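Local coordinates for methionine import ATP-binding protein metN 2 (Enterococcus faecalis, PDB 2QSW) that belongs to the ATP-binding subunits of ABC importers, represented here by its C-terminal NIL domain, a small ACT-like alpha-beta module, at residues I40-Q45 with R88-E93. Numbering follows the deposited sequence.
Sequences ISHIVQ and RKLRVE. With ZN (zinc ion), chain B; ZN (zinc ion), chain C.
Leu90 reaches from the end of helix 77-89 to His42 and Ile43 on helix 39-47, bringing together two helices of this ferredoxin-like, ACT-type NIL domain beside its antiparallel sheet. The contact is thin and apolar. CD1 of Leu90 lies 4.0 Å from CD2 of His42, approaching the imidazole obliquely; its approach to CG2 of the buried Ile43, 4.5 Å in one of two modelled conformers, is loose. Leucine suits the place because its apolar chain is long enough to bring CD1 across the 10.0 Å between CA of Ile43 and CA of Leu90. In His42, CG stands anti to the backbone N (chi1 -175°), carrying the ring out so that its carbon side brushes Leu90 while NE2 binds a zinc ion at 2.0 Å. Glu46, one turn further on, supplies a carboxylate oxygen to that zinc from the same side of the helix.

Behind Leu90 the helix ends in a Schellman motif: Arg91 N is hydrogen-bonded to Arg88 O, and Val92 N to a carbonyl further back. Its C' residue, Arg91, takes the left-handed conformation (phi 72°) that glycine adopts most readily. The turn leads Val92 back onto Leu28 and Phe30 and brings Glu93 to a second zinc, shared with His31 and Glu33. Glu93 OE1 binds this ion at 2.0 Å, and a water on it hydrogen-bonds Arg91 O at 2.7 Å, probably donating.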
ATOM      1  N   ILE A  40     -16.027  -2.543   8.307  1.00 15.60           N
ATOM      2  CA  ILE A  40     -16.247  -2.890   6.893  1.00 15.39           C
ATOM      3  C   ILE A  40     -17.427  -2.129   6.331  1.00 14.00           C
ATOM      4  O   ILE A  40     -17.357  -1.538   5.241  1.00 14.51           O
ATOM      5  CB  ILE A  40     -16.402  -4.397   6.651  1.00 17.62           C
ATOM      6  CG1 ILE A  40     -15.097  -5.115   7.015  1.00 20.90           C
ATOM      7  CG2 ILE A  40     -16.822  -4.661   5.203  1.00 18.28           C
ATOM      8  CD1 ILE A  40     -13.839  -4.723   6.199  1.00 24.66           C
ATOM      9  N   SER A  41     -18.551  -2.087   7.047  1.00 12.93           N
ATOM     10  CA  SER A  41     -19.676  -1.280   6.524  1.00 12.05           C
ATOM     11  C   SER A  41     -19.330   0.208   6.449  1.00 12.23           C
ATOM     12  O   SER A  41     -19.805   0.928   5.546  1.00 12.67           O
ATOM     13  CB  SER A  41     -20.961  -1.497   7.339  1.00 12.32           C
ATOM     14  OG  SER A  41     -20.702  -1.339   8.709  1.00 13.18           O
ATOM     15  N   HIS A  42     -18.546   0.685   7.415  1.00 13.04           N
ATOM     16  CA  HIS A  42     -18.170   2.079   7.440  1.00 12.77           C
ATOM     17  C   HIS A  42     -17.454   2.493   6.133  1.00 11.97           C
ATOM     18  O   HIS A  42     -17.786   3.487   5.495  1.00 13.16           O
ATOM     19  CB  HIS A  42     -17.264   2.307   8.631  1.00 12.49           C
ATOM     20  CG  HIS A  42     -16.900   3.734   8.846  1.00 13.04           C
ATOM     21  ND1 HIS A  42     -17.610   4.559   9.688  1.00 16.36           N
ATOM     22  CD2 HIS A  42     -15.910   4.492   8.323  1.00 12.86           C
ATOM     23  CE1 HIS A  42     -17.068   5.765   9.677  1.00 15.83           C
ATOM     24  NE2 HIS A  42     -16.030   5.748   8.867  1.00 13.51           N
ATOM     25  N   ILE A  43     -16.490   1.682   5.729  1.00 13.24           N
ATOM     26  CA  ILE A  43     -15.742   1.995   4.504  0.50 13.01           C
ATOM     27  C   ILE A  43     -16.585   1.769   3.237  1.00 13.56           C
ATOM     28  O   ILE A  43     -16.462   2.537   2.282  1.00 13.75           O
ATOM     29  CB  ILE A  43     -14.325   1.311   4.432  0.50 13.81           C
ATOM     30  CG1 ILE A  43     -14.377  -0.221   4.246  0.50 13.28           C
ATOM     31  CG2 ILE A  43     -13.525   1.731   5.640  0.50 11.98           C
ATOM     32  CD1 ILE A  43     -13.177  -0.744   3.473  0.50 13.18           C
ATOM     33  N   VAL A  44     -17.450   0.749   3.238  1.00 12.15           N
ATOM     34  CA  VAL A  44     -18.325   0.544   2.117  1.00 13.49           C
ATOM     35  C   VAL A  44     -19.146   1.781   1.843  1.00 14.55           C
ATOM     36  O   VAL A  44     -19.230   2.235   0.703  1.00 15.63           O
ATOM     37  CB  VAL A  44     -19.270  -0.667   2.352  1.00 13.25           C
ATOM     38  CG1 VAL A  44     -20.440  -0.657   1.339  1.00 15.03           C
ATOM     39  CG2 VAL A  44     -18.460  -1.976   2.285  1.00 14.23           C
ATOM     40  N   GLN A  45     -19.729   2.344   2.897  1.00 15.15           N
ATOM     41  CA  GLN A  45     -20.620   3.476   2.771  0.70 16.57           C
ATOM     42  C   GLN A  45     -19.866   4.761   2.479  1.00 15.77           C
ATOM     43  O   GLN A  45     -20.300   5.583   1.645  1.00 18.21           O
ATOM     44  CB  GLN A  45     -21.432   3.585   4.051  0.70 16.89           C
ATOM     45  CG  GLN A  45     -22.395   2.446   4.168  0.70 20.32           C
ATOM     46  CD  GLN A  45     -23.171   2.443   5.449  0.70 21.70           C
ATOM     47  OE1 GLN A  45     -22.617   2.444   6.566  0.70 28.28           O
ATOM     48  NE2 GLN A  45     -24.473   2.398   5.301  0.70 26.47           N
ATOM     49  N   ARG A  88      -6.206   2.645   7.246  1.00 12.03           N
ATOM     50  CA  ARG A  88      -4.981   2.919   8.005  0.50 12.54           C
ATOM     51  C   ARG A  88      -5.219   3.969   9.072  1.00 12.19           C
ATOM     52  O   ARG A  88      -4.756   3.838  10.202  1.00 12.92           O
ATOM     53  CB  ARG A  88      -3.878   3.390   7.074  0.50 12.59           C
ATOM     54  CG  ARG A  88      -3.334   2.250   6.234  0.50 11.86           C
ATOM     55  CD  ARG A  88      -2.513   2.774   5.094  0.50 13.20           C
ATOM     56  NE  ARG A  88      -1.976   1.698   4.281  0.50 11.08           N
ATOM     57  CZ  ARG A  88      -1.499   1.865   3.057  0.50 14.49           C
ATOM     58  NH1 ARG A  88      -1.470   3.077   2.520  0.50 14.80           N
ATOM     59  NH2 ARG A  88      -1.047   0.824   2.375  0.50 13.29           N
ATOM     60  N   LYS A  89      -5.946   5.012   8.721  1.00 11.70           N
ATOM     61  CA  LYS A  89      -6.237   6.110   9.662  1.00 13.10           C
ATOM     62  C   LYS A  89      -7.146   5.658  10.807  1.00 12.99           C
ATOM     63  O   LYS A  89      -7.053   6.161  11.933  1.00 14.14           O
ATOM     64  CB  LYS A  89      -6.832   7.306   8.922  1.00 13.26           C
ATOM     65  CG  LYS A  89      -5.782   7.984   7.989  1.00 13.98           C
ATOM     66  CD  LYS A  89      -6.366   9.168   7.170  1.00 15.88           C
ATOM     67  CE  LYS A  89      -7.348   8.698   6.081  1.00 16.66           C
ATOM     68  NZ  LYS A  89      -7.782   9.763   5.193  1.00 15.58           N
ATOM     69  N   LEU A  90      -8.024   4.703  10.505  1.00 13.73           N
ATOM     70  CA  LEU A  90      -8.857   4.017  11.496  1.00 13.73           C
ATOM     71  C   LEU A  90      -8.066   2.946  12.285  1.00 13.59           C
ATOM     72  O   LEU A  90      -8.675   2.206  13.059  1.00 15.54           O
ATOM     73  CB  LEU A  90     -10.085   3.392  10.828  1.00 14.26           C
ATOM     74  CG  LEU A  90     -11.047   4.433  10.204  1.00 14.82           C
ATOM     75  CD1 LEU A  90     -12.131   3.663   9.413  1.00 17.27           C
ATOM     76  CD2 LEU A  90     -11.635   5.379  11.275  1.00 14.76           C
ATOM     77  N   ARG A  91      -6.738   2.889  12.134  1.00 13.65           N
ATOM     78  CA  ARG A  91      -5.829   2.032  12.917  1.00 13.43           C
ATOM     79  C   ARG A  91      -5.974   0.566  12.542  1.00 13.09           C
ATOM     80  O   ARG A  91      -5.771  -0.342  13.352  1.00 14.71           O
ATOM     81  CB  ARG A  91      -5.942   2.334  14.419  1.00 14.05           C
ATOM     82  CG  ARG A  91      -5.773   3.853  14.734  1.00 14.53           C
ATOM     83  CD  ARG A  91      -6.219   4.323  16.116  1.00 14.92           C
ATOM     84  NE  ARG A  91      -5.367   3.730  17.146  1.00 16.84           N
ATOM     85  CZ  ARG A  91      -5.594   3.775  18.460  1.00 17.88           C
ATOM     86  NH1 ARG A  91      -6.672   4.354  18.947  1.00 18.23           N
ATOM     87  NH2 ARG A  91      -4.738   3.162  19.284  1.00 18.02           N
ATOM     88  N   VAL A  92      -6.288   0.340  11.261  1.00 13.21           N
ATOM     89  CA  VAL A  92      -6.233  -0.947  10.646  1.00 12.91           C
ATOM     90  C   VAL A  92      -5.099  -0.912   9.599  1.00 13.40           C
ATOM     91  O   VAL A  92      -5.257  -0.350   8.509  1.00 13.26           O
ATOM     92  CB  VAL A  92      -7.610  -1.325   9.941  1.00 13.83           C
ATOM     93  CG1 VAL A  92      -7.460  -2.655   9.243  1.00 12.61           C
ATOM     94  CG2 VAL A  92      -8.774  -1.321  10.920  1.00 13.27           C
ATOM     95  N   GLU A  93      -3.978  -1.525   9.923  1.00 12.84           N
ATOM     96  CA  GLU A  93      -2.837  -1.578   8.992  1.00 13.44           C
ATOM     97  C   GLU A  93      -3.257  -2.342   7.734  1.00 13.48           C
ATOM     98  O   GLU A  93      -3.829  -3.421   7.808  1.00 12.97           O
ATOM     99  CB  GLU A  93      -1.641  -2.246   9.605  1.00 13.43           C
ATOM    100  CG  GLU A  93      -0.991  -1.479  10.740  1.00 14.00           C
ATOM    101  CD  GLU A  93      -1.473  -1.885  12.133  1.00 15.67           C
ATOM    102  OE1 GLU A  93      -2.610  -2.410  12.252  1.00 16.58           O
ATOM    103  OE2 GLU A  93      -0.711  -1.706  13.094  1.00 15.16           O
TER
HETATM  104 ZN    ZN B 201      -3.083  -2.799  14.125  1.00 14.58          ZN
HETATM  105 ZN    ZN C 202     -15.107   7.408   8.165  1.00 16.95          ZN
HETATM  106  O   HOH W   1      -5.137  -2.957  13.621  1.00 13.46           O